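Local coordinates for protein acetyltransferase, GNAT family (Bacillus anthracis str. Sterne, PDB 3FBU) that probably transfers an acetyl group from acetyl-coenzyme A to an acceptor substrate, and binds coenzyme A, at residues R11-K16 / N67-H72; Y84-V89 / E102-T107. All blocks are in the same frame, centred on the assembly; numbering follows the deposited sequence.

Interaction 1. Residues R11-K16 / N67-H72; sequences RKFEFK and NILVGH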
ATOM      1  N   ARG A  11      14.877  17.525  13.742  1.00 24.30           N
ATOM      2  CA  ARG A  11      15.430  18.175  14.915  1.00 24.10           C
ATOM      3  C   ARG A  11      15.129  17.293  16.131  1.00 24.84           C
ATOM      4  O   ARG A  11      14.515  16.227  15.990  1.00 23.79           O
ATOM      5  CB  ARG A  11      14.836  19.593  15.058  1.00 24.47           C
ATOM      6  CG  ARG A  11      13.307  19.640  15.307  1.00 24.07           C
ATOM      7  CD  ARG A  11      12.841  20.986  15.837  1.00 24.88           C
ATOM      8  NE  ARG A  11      11.387  21.169  15.773  1.00 24.72           N
ATOM      9  CZ  ARG A  11      10.498  20.585  16.595  1.00 25.08           C
ATOM     10  NH1 ARG A  11      10.882  19.766  17.544  1.00 23.20           N
ATOM     11  NH2 ARG A  11       9.195  20.811  16.443  1.00 25.48           N
ATOM     12  N   LYS A  12      15.580  17.704  17.315  1.00 25.16           N
ATOM     13  CA  LYS A  12      15.197  17.004  18.544  1.00 25.22           C
ATOM     14  C   LYS A  12      13.799  17.459  18.999  1.00 24.45           C
ATOM     15  O   LYS A  12      13.332  18.546  18.628  1.00 24.06           O
ATOM     16  CB  LYS A  12      16.255  17.175  19.638  1.00 25.94           C
ATOM     17  CG  LYS A  12      17.452  16.257  19.437  1.00 28.64           C
ATOM     18  CD  LYS A  12      18.700  16.713  20.166  1.00 29.67           C
ATOM     19  CE  LYS A  12      18.587  16.624  21.659  1.00 33.67           C
ATOM     20  NZ  LYS A  12      19.967  16.774  22.277  1.00 35.82           N
ATOM     21  N   PHE A  13      13.136  16.601  19.766  1.00 23.56           N
ATOM     22  CA  PHE A  13      11.779  16.840  20.247  1.00 23.40           C
ATOM     23  C   PHE A  13      11.755  18.018  21.231  1.00 23.23           C
ATOM     24  O   PHE A  13      12.709  18.209  21.967  1.00 22.19           O
ATOM     25  CB  PHE A  13      11.272  15.608  21.005  1.00 22.52           C
ATOM     26  CG  PHE A  13      10.618  14.565  20.136  1.00 21.88           C
ATOM     27  CD1 PHE A  13       9.473  14.860  19.421  1.00 19.93           C
ATOM     28  CD2 PHE A  13      11.112  13.256  20.093  1.00 18.93           C
ATOM     29  CE1 PHE A  13       8.837  13.879  18.636  1.00 20.48           C
ATOM     30  CE2 PHE A  13      10.505  12.290  19.303  1.00 18.55           C
ATOM     31  CZ  PHE A  13       9.361  12.593  18.574  1.00 20.30           C
ATOM     32  N   GLU A  14      10.685  18.801  21.185  1.00 23.84           N
ATOM     33  CA  GLU A  14      10.261  19.659  22.289  1.00 24.58           C
ATOM     34  C   GLU A  14       9.002  19.020  22.866  1.00 23.80           C
ATOM     35  O   GLU A  14       8.263  18.360  22.141  1.00 22.17           O
ATOM     36  CB  GLU A  14       9.920  21.055  21.781  1.00 25.79           C
ATOM     37  CG  GLU A  14      11.010  21.704  20.969  1.00 31.27           C
ATOM     38  CD  GLU A  14      12.229  22.057  21.789  1.00 38.41           C
ATOM     39  OE1 GLU A  14      12.086  22.442  22.979  1.00 43.73           O
ATOM     40  OE2 GLU A  14      13.350  21.967  21.235  1.00 44.20           O
ATOM     41  N   PHE A  15       8.737  19.239  24.145  1.00 23.38           N
ATOM     42  CA  PHE A  15       7.603  18.606  24.778  1.00 23.59           C
ATOM     43  C   PHE A  15       6.284  18.899  24.068  1.00 22.53           C
ATOM     44  O   PHE A  15       5.467  18.040  23.952  1.00 21.38           O
ATOM     45  CB  PHE A  15       7.514  18.863  26.290  1.00 24.00           C
ATOM     46  CG  PHE A  15       6.582  17.965  26.970  1.00 23.83           C
ATOM     47  CD1 PHE A  15       6.871  16.629  27.126  1.00 25.91           C
ATOM     48  CD2 PHE A  15       5.378  18.418  27.430  1.00 26.00           C
ATOM     49  CE1 PHE A  15       5.984  15.805  27.722  1.00 26.00           C
ATOM     50  CE2 PHE A  15       4.517  17.596  28.036  1.00 25.96           C
ATOM     51  CZ  PHE A  15       4.809  16.275  28.180  1.00 25.11           C
ATOM     52  N   LYS A  16       6.100  20.111  23.572  1.00 22.71           N
ATOM     53  CA  LYS A  16       4.841  20.400  22.923  1.00 23.77           C
ATOM     54  C   LYS A  16       4.626  19.639  21.616  1.00 23.34           C
ATOM     55  O   LYS A  16       3.564  19.650  21.100  1.00 24.36           O
ATOM     56  CB  LYS A  16       4.604  21.878  22.721  1.00 23.96           C
ATOM     57  CG  LYS A  16       5.506  22.583  21.916  1.00 26.92           C
ATOM     58  CD  LYS A  16       5.020  24.028  21.917  1.00 26.57           C
ATOM     59  CE  LYS A  16       6.143  24.964  21.677  1.00 28.58           C
ATOM     60  NZ  LYS A  16       5.811  26.204  21.012  1.00 28.17           N
ATOM     61  N   ASN A  67       5.431  24.047   8.550  1.00 35.11           N
ATOM     62  CA  ASN A  67       5.772  23.843   9.956  1.00 33.71           C
ATOM     63  C   ASN A  67       4.868  22.806  10.660  1.00 32.77           C
ATOM     64  O   ASN A  67       4.301  23.068  11.732  1.00 33.24           O
ATOM     65  CB  ASN A  67       5.754  25.175  10.703  1.00 34.34           C
ATOM     66  CG  ASN A  67       6.434  25.086  12.041  1.00 35.81           C
ATOM     67  OD1 ASN A  67       7.261  24.195  12.272  1.00 39.52           O
ATOM     68  ND2 ASN A  67       6.096  26.008  12.941  1.00 38.17           N
ATOM     69  N   ILE A  68       4.742  21.640  10.033  1.00 29.67           N
ATOM     70  CA  ILE A  68       3.878  20.554  10.495  1.00 28.28           C
ATOM     71  C   ILE A  68       4.785  19.360  10.823  1.00 25.93           C
ATOM     72  O   ILE A  68       5.646  19.023  10.016  1.00 24.71           O
ATOM     73  CB  ILE A  68       2.913  20.135   9.378  1.00 28.05           C
ATOM     74  CG1 ILE A  68       1.831  21.197   9.157  1.00 30.65           C
ATOM     75  CG2 ILE A  68       2.224  18.785   9.647  1.00 29.97           C
ATOM     76  CD1 ILE A  68       0.924  20.849   7.992  1.00 29.24           C
ATOM     77  N   LEU A  69       4.587  18.755  11.995  1.00 23.17           N
ATOM     78  CA  LEU A  69       5.283  17.497  12.369  1.00 22.34           C
ATOM     79  C   LEU A  69       4.534  16.337  11.716  1.00 21.40           C
ATOM     80  O   LEU A  69       3.371  16.083  12.026  1.00 20.81           O
ATOM     81  CB  LEU A  69       5.332  17.333  13.888  1.00 21.79           C
ATOM     82  CG  LEU A  69       6.108  16.174  14.540  1.00 20.42           C
ATOM     83  CD1 LEU A  69       6.484  16.487  15.979  1.00 20.81           C
ATOM     84  CD2 LEU A  69       5.300  14.902  14.471  1.00 18.46           C
ATOM     85  N   VAL A  70       5.206  15.641  10.811  1.00 19.72           N
ATOM     86  CA  VAL A  70       4.586  14.610  10.028  1.00 20.03           C
ATOM     87  C   VAL A  70       5.044  13.207  10.425  1.00 19.08           C
ATOM     88  O   VAL A  70       4.499  12.220   9.954  1.00 20.36           O
ATOM     89  CB  VAL A  70       4.840  14.860   8.520  1.00 20.26           C
ATOM     90  CG1 VAL A  70       4.188  16.207   8.122  1.00 21.62           C
ATOM     91  CG2 VAL A  70       6.341  14.848   8.167  1.00 19.50           C
ATOM     92  N   GLY A  71       6.047  13.121  11.286  1.00 18.03           N
ATOM     93  CA  GLY A  71       6.513  11.814  11.742  1.00 18.20           C
ATOM     94  C   GLY A  71       7.795  11.937  12.523  1.00 16.81           C
ATOM     95  O   GLY A  71       8.208  13.030  12.907  1.00 16.73           O
ATOM     96  N   HIS A  72       8.400  10.795  12.821  1.00 16.99           N
ATOM     97  CA  HIS A  72       9.713  10.798  13.425  1.00 16.66           C
ATOM     98  C   HIS A  72      10.633   9.709  12.849  1.00 17.02           C
ATOM     99  O   HIS A  72      10.191   8.676  12.314  1.00 16.84           O
ATOM    100  CB  HIS A  72       9.626  10.742  14.968  1.00 17.17           C
ATOM    101  CG  HIS A  72       9.161   9.428  15.534  1.00 15.55           C
ATOM    102  ND1 HIS A  72       7.842   9.187  15.865  1.00 17.48           N
ATOM    103  CD2 HIS A  72       9.844   8.295  15.862  1.00 16.58           C
ATOM    104  CE1 HIS A  72       7.724   7.963  16.349  1.00 14.92           C
ATOM    105  NE2 HIS A  72       8.918   7.394  16.353  1.00 16.41           N
TER
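Phe13 belongs to the loop that leads from strand 8-10 into helix 18-25, and its ring packs on Leu69 and His72 of strand 68-79. The contact is small, with 131 Å² buried in all, and it is apolar. The far end of the phenyl ring does the touching. CE1 of Phe13 lies 4.4 Å from CD1 of Leu69, and CZ of Phe13 lies 4.1 Å from CB of His72. Both groups meet the ring obliquely. The CA atoms of Phe13 and His72 are 9.3 Å apart, and the aromatic side chain bridges a little over half of that distance. In this GNAT fold the contact ties the loop after strand 8-10, and helix 18-25 beyond it, to strand 68-79 of the central sheet. Val21 of helix 18-25 also packs on Phe13, and Leu69 meets Ala20, Val21 and Tyr24 of the same helix. His72 meets Phe13 through CB; a chi1 of 71° turns its imidazole toward helix 18-25, where ND1 is hydrogen-bonded to Tyr24 OH. Within the loop, Arg11 NH1 donates to Lys12 O at 2.9 Å. That acceptor lies almost in the guanidinium plane, and the N-H...O angle is 150°. The same NH1 forms a salt bridge with Asp17 OD2, which also accepts from Glu14 N.

Interaction 2. Residues Y84-V89 / E102-T107; sequences YEIGWV and EAAQAT. With COA (coenzyme A), chain C.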
ATOM      1  N   TYR A  84      24.772   1.934  13.684  1.00 16.39           N
ATOM      2  CA  TYR A  84      23.502   2.462  14.177  1.00 16.88           C
ATOM      3  C   TYR A  84      22.354   1.721  13.499  1.00 16.77           C
ATOM      4  O   TYR A  84      22.529   1.088  12.448  1.00 16.08           O
ATOM      5  CB  TYR A  84      23.368   3.953  13.839  1.00 18.21           C
ATOM      6  CG  TYR A  84      23.907   4.868  14.893  1.00 19.34           C
ATOM      7  CD1 TYR A  84      23.150   5.964  15.346  1.00 19.90           C
ATOM      8  CD2 TYR A  84      25.155   4.637  15.449  1.00 16.99           C
ATOM      9  CE1 TYR A  84      23.636   6.787  16.337  1.00 22.83           C
ATOM     10  CE2 TYR A  84      25.651   5.482  16.435  1.00 20.58           C
ATOM     11  CZ  TYR A  84      24.883   6.546  16.863  1.00 21.39           C
ATOM     12  OH  TYR A  84      25.376   7.393  17.853  1.00 23.93           O
ATOM     13  N   GLU A  85      21.180   1.839  14.108  1.00 16.42           N
ATOM     14  CA  GLU A  85      19.939   1.350  13.555  1.00 16.94           C
ATOM     15  C   GLU A  85      19.023   2.547  13.259  1.00 16.39           C
ATOM     16  O   GLU A  85      18.971   3.541  14.041  1.00 16.62           O
ATOM     17  CB  GLU A  85      19.264   0.398  14.539  1.00 17.05           C
ATOM     18  CG  GLU A  85      17.874  -0.036  14.125  1.00 18.82           C
ATOM     19  CD  GLU A  85      17.212  -1.042  15.056  1.00 22.53           C
ATOM     20  OE1 GLU A  85      17.739  -1.316  16.176  1.00 26.35           O
ATOM     21  OE2 GLU A  85      16.147  -1.555  14.642  1.00 29.81           O
ATOM     22  N   ILE A  86      18.323   2.464  12.132  1.00 14.47           N
ATOM     23  CA  ILE A  86      17.399   3.512  11.661  1.00 14.17           C
ATOM     24  C   ILE A  86      16.002   2.902  11.470  1.00 14.70           C
ATOM     25  O   ILE A  86      15.853   1.722  11.134  1.00 13.06           O
ATOM     26  CB  ILE A  86      17.923   4.192  10.341  1.00 15.13           C
ATOM     27  CG1 ILE A  86      17.165   5.505   9.980  1.00 12.09           C
ATOM     28  CG2 ILE A  86      17.901   3.185   9.169  1.00 12.29           C
ATOM     29  CD1 ILE A  86      17.871   6.344   8.862  1.00 15.65           C
ATOM     30  N   GLY A  87      14.995   3.762  11.641  1.00 14.72           N
ATOM     31  CA  GLY A  87      13.608   3.435  11.468  1.00 15.68           C
ATOM     32  C   GLY A  87      12.806   4.708  11.327  1.00 15.47           C
ATOM     33  O   GLY A  87      13.371   5.812  11.324  1.00 14.56           O
ATOM     34  N   TRP A  88      11.485   4.560  11.281  1.00 16.96           N
ATOM     35  CA  TRP A  88      10.616   5.670  10.887  1.00 16.68           C
ATOM     36  C   TRP A  88       9.187   5.339  11.248  1.00 16.89           C
ATOM     37  O   TRP A  88       8.770   4.213  11.070  1.00 17.43           O
ATOM     38  CB  TRP A  88      10.721   5.892   9.367  1.00 17.19           C
ATOM     39  CG  TRP A  88      11.017   4.644   8.598  1.00 18.36           C
ATOM     40  CD1 TRP A  88      10.165   3.622   8.299  1.00 18.93           C
ATOM     41  CD2 TRP A  88      12.282   4.275   8.062  1.00 18.29           C
ATOM     42  NE1 TRP A  88      10.828   2.632   7.591  1.00 20.33           N
ATOM     43  CE2 TRP A  88      12.130   3.012   7.430  1.00 19.72           C
ATOM     44  CE3 TRP A  88      13.537   4.882   8.057  1.00 18.98           C
ATOM     45  CZ2 TRP A  88      13.186   2.354   6.830  1.00 18.47           C
ATOM     46  CZ3 TRP A  88      14.574   4.232   7.455  1.00 18.39           C
ATOM     47  CH2 TRP A  88      14.399   2.993   6.838  1.00 17.74           C
ATOM     48  N   VAL A  89       8.439   6.333  11.734  1.00 17.15           N
ATOM     49  CA  VAL A  89       7.005   6.212  11.980  1.00 16.68           C
ATOM     50  C   VAL A  89       6.382   7.559  11.585  1.00 17.70           C
ATOM     51  O   VAL A  89       6.802   8.608  12.093  1.00 16.70           O
ATOM     52  CB  VAL A  89       6.678   5.927  13.463  1.00 16.17           C
ATOM     53  CG1 VAL A  89       5.155   5.704  13.650  1.00 18.68           C
ATOM     54  CG2 VAL A  89       7.554   4.712  14.038  1.00 16.46           C
ATOM     55  N   GLU A 102      12.938  10.713   2.131  1.00 18.74           N
ATOM     56  CA  GLU A 102      13.712  11.961   2.150  1.00 17.66           C
ATOM     57  C   GLU A 102      14.373  12.157   3.508  1.00 16.71           C
ATOM     58  O   GLU A 102      15.554  12.450   3.576  1.00 15.87           O
ATOM     59  CB  GLU A 102      12.828  13.182   1.764  1.00 18.29           C
ATOM     60  CG  GLU A 102      13.564  14.506   1.887  1.00 19.21           C
ATOM     61  CD  GLU A 102      12.723  15.727   1.437  1.00 20.83           C
ATOM     62  OE1 GLU A 102      11.731  15.541   0.721  1.00 27.58           O
ATOM     63  OE2 GLU A 102      13.059  16.849   1.841  1.00 27.74           O
ATOM     64  N   ALA A 103      13.613  11.943   4.589  1.00 15.78           N
ATOM     65  CA  ALA A 103      14.145  12.112   5.935  1.00 16.44           C
ATOM     66  C   ALA A 103      15.218  11.070   6.242  1.00 16.53           C
ATOM     67  O   ALA A 103      16.255  11.399   6.835  1.00 16.56           O
ATOM     68  CB  ALA A 103      13.026  12.039   6.961  1.00 15.75           C
ATOM     69  N   ALA A 104      14.964   9.827   5.828  1.00 16.96           N
ATOM     70  CA  ALA A 104      15.876   8.718   6.131  1.00 17.77           C
ATOM     71  C   ALA A 104      17.141   8.858   5.323  1.00 18.07           C
ATOM     72  O   ALA A 104      18.209   8.620   5.852  1.00 17.67           O
ATOM     73  CB  ALA A 104      15.208   7.363   5.866  1.00 18.48           C
ATOM     74  N   GLN A 105      17.039   9.297   4.068  1.00 19.57           N
ATOM     75  CA  GLN A 105      18.232   9.569   3.233  1.00 20.09           C
ATOM     76  C   GLN A 105      19.135  10.613   3.897  1.00 19.43           C
ATOM     77  O   GLN A 105      20.354  10.439   4.010  1.00 19.40           O
ATOM     78  CB  GLN A 105      17.825  10.007   1.805  1.00 21.22           C
ATOM     79  CG  GLN A 105      18.980  10.182   0.791  1.00 23.23           C
ATOM     80  CD  GLN A 105      18.487  10.450  -0.640  1.00 26.83           C
ATOM     81  OE1 GLN A 105      17.271  10.420  -0.925  1.00 32.87           O
ATOM     82  NE2 GLN A 105      19.436  10.715  -1.557  1.00 34.65           N
ATOM     83  N   ALA A 106      18.514  11.694   4.346  1.00 19.18           N
ATOM     84  CA  ALA A 106      19.199  12.776   5.042  1.00 18.14           C
ATOM     85  C   ALA A 106      19.865  12.316   6.336  1.00 16.91           C
ATOM     86  O   ALA A 106      20.958  12.761   6.662  1.00 16.86           O
ATOM     87  CB  ALA A 106      18.207  13.913   5.330  1.00 16.80           C
ATOM     88  N   THR A 107      19.212  11.422   7.072  1.00 16.87           N
ATOM     89  CA  THR A 107      19.781  10.856   8.286  1.00 17.73           C
ATOM     90  C   THR A 107      21.011   9.997   8.000  1.00 17.54           C
ATOM     91  O   THR A 107      22.015  10.140   8.672  1.00 18.14           O
ATOM     92  CB  THR A 107      18.703  10.059   9.067  1.00 17.86           C
ATOM     93  OG1 THR A 107      17.562  10.906   9.305  1.00 18.79           O
ATOM     94  CG2 THR A 107      19.258   9.520  10.417  1.00 16.25           C
TER
HETATM   95  N1A COA C 169       2.434  -1.860  -1.378  1.00 25.68           N
HETATM   96  C2A COA C 169       3.566  -1.636  -2.118  1.00 26.78           C
HETATM   97  N3A COA C 169       4.233  -0.444  -2.014  1.00 25.78           N
HETATM   98  C4A COA C 169       3.760   0.504  -1.161  1.00 27.28           C
HETATM   99  C5A COA C 169       2.621   0.296  -0.402  1.00 27.00           C
HETATM  100  C6A COA C 169       1.952  -0.922  -0.499  1.00 24.47           C
HETATM  101  N6A COA C 169       0.867  -1.176   0.236  1.00 27.45           N
HETATM  102  N7A COA C 169       2.409   1.398   0.330  1.00 25.62           N
HETATM  103  C8A COA C 169       3.367   2.304   0.052  1.00 26.50           C
HETATM  104  N9A COA C 169       4.211   1.760  -0.881  1.00 26.49           N
HETATM  105  C1B COA C 169       5.482   2.287  -1.395  1.00 28.06           C
HETATM  106  C2B COA C 169       5.346   3.664  -2.048  1.00 29.37           C
HETATM  107  O2B COA C 169       4.905   3.577  -3.398  1.00 32.75           O
HETATM  108  C3B COA C 169       6.770   4.154  -1.903  1.00 29.16           C
HETATM  109  O3B COA C 169       7.587   3.626  -2.937  1.00 31.07           O
HETATM  110  P3B COA C 169       7.866   4.389  -4.338  1.00 34.18           P
HETATM  111  O7A COA C 169       9.006   3.751  -5.065  1.00 36.31           O
HETATM  112  O8A COA C 169       6.590   4.341  -5.136  1.00 36.44           O
HETATM  113  O9A COA C 169       8.223   5.815  -3.981  1.00 33.95           O
HETATM  114  C4B COA C 169       7.217   3.573  -0.553  1.00 26.34           C
HETATM  115  O4B COA C 169       6.414   2.445  -0.333  1.00 25.69           O
HETATM  116  C5B COA C 169       7.025   4.542   0.607  1.00 26.05           C
HETATM  117  O5B COA C 169       7.968   5.584   0.443  1.00 24.96           O
HETATM  118  P1A COA C 169       7.763   6.994   1.170  1.00 22.73           P
HETATM  119  O1A COA C 169       6.681   7.775   0.444  1.00 22.85           O
HETATM  120  O2A COA C 169       9.058   7.702   1.240  1.00 21.05           O
HETATM  121  O3A COA C 169       7.315   6.533   2.643  1.00 21.40           O
HETATM  122  P2A COA C 169       6.179   7.219   3.561  1.00 21.94           P
HETATM  123  O4A COA C 169       6.489   8.689   3.709  1.00 19.59           O
HETATM  124  O5A COA C 169       4.803   6.881   2.978  1.00 23.59           O
HETATM  125  O6A COA C 169       6.409   6.419   4.946  1.00 21.48           O
HETATM  126  CBP COA C 169       6.455   4.531   6.408  1.00 19.16           C
HETATM  127  CCP COA C 169       6.718   5.035   4.988  1.00 22.46           C
HETATM  128  CDP COA C 169       7.261   5.462   7.332  1.00 18.10           C
HETATM  129  CEP COA C 169       6.957   3.086   6.398  1.00 18.65           C
HETATM  130  CAP COA C 169       4.936   4.600   6.719  1.00 21.57           C
HETATM  131  OAP COA C 169       4.200   3.689   5.916  1.00 21.96           O
HETATM  132  C9P COA C 169       4.613   4.255   8.142  1.00 20.89           C
HETATM  133  O9P COA C 169       4.803   5.188   9.133  1.00 20.03           O
HETATM  134  N8P COA C 169       4.231   3.014   8.459  1.00 23.74           N
HETATM  135  C7P COA C 169       3.742   2.688   9.798  1.00 23.46           C
HETATM  136  C6P COA C 169       4.850   2.584  10.831  1.00 22.46           C
HETATM  137  C5P COA C 169       5.846   1.479  10.481  1.00 25.26           C
HETATM  138  O5P COA C 169       5.491   0.306  10.227  1.00 25.18           O
HETATM  139  N4P COA C 169       7.111   1.843  10.506  1.00 26.29           N
HETATM  140  C3P COA C 169       8.180   0.937  10.068  1.00 28.15           C
HETATM  141  C2P COA C 169       8.616  -0.067  11.111  1.00 30.02           C
HETATM  142  S1P COA C 169      10.069  -0.999  10.538  1.00 36.30           S
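Trp88 and Ile86 of strand 83-90 pack against Ala104 and Thr107 of helix 99-114, the first two elements of the beta-alpha-beta unit that ends in strand 119-124. The segments run nearly antiparallel, at 159°, with their axes 9.5 Å apart. CB of Ala104 sits 3.6 Å from CZ3 of Trp88 and meets the indole obliquely on its six-membered ring. Ile86 puts CG1 anti to the backbone N (chi1 -167°). The extended chain carries CD1 to the helix, 3.8 Å from CG2 of Thr107 and 4.1 Å from CB of Ala104. OG1 of Thr107 turns back to its own helix and donates to Ala103 O at 2.8 Å, from above the carbonyl plane. The hydroxyl is thereby satisfied beside apolar neighbours, and Thr107 N reaches the same oxygen from the opposite face. Coenzyme A takes the other part of the indole: its methyl CDP lies 3.6 Å from CD1 of Trp88. NE1 of Trp88 is hydrogen-bonded to Ser131 OG, which helps to fix the ring. The amide N4P of the pantetheine arm donates to Trp88 O at 2.9 Å, and Phe90 N also bonds the cofactor. This strand-like pairing is a hallmark of GNAT enzymes. Trp88 therefore serves the cofactor twice: its carbonyl accepts the pantetheine N-H, while its ring, backed by the helix, offers an apolar surface to the methyl groups.

In the fold
From the N terminus, the chain passes strand 8-10 and enters the 11-16 loop. It then forms helices 18-25 and 41-50 and strand 58-63 before strand 68-79 returns to that loop and closes interaction 1. Interaction 2 opens only afterwards, on strand 83-90, and closes a short connection when helix 99-114 packs on that strand. The two contacts are in series; they neither nest nor cross. Their centres are 15 Å apart, yet they meet through neighbouring antiparallel strands, where His72 N probably donates to Val89 O (2.8 Å). Interaction 1 ties the N-terminal loop to the sheet, and interaction 2 ties the helix to its cofactor-binding strand.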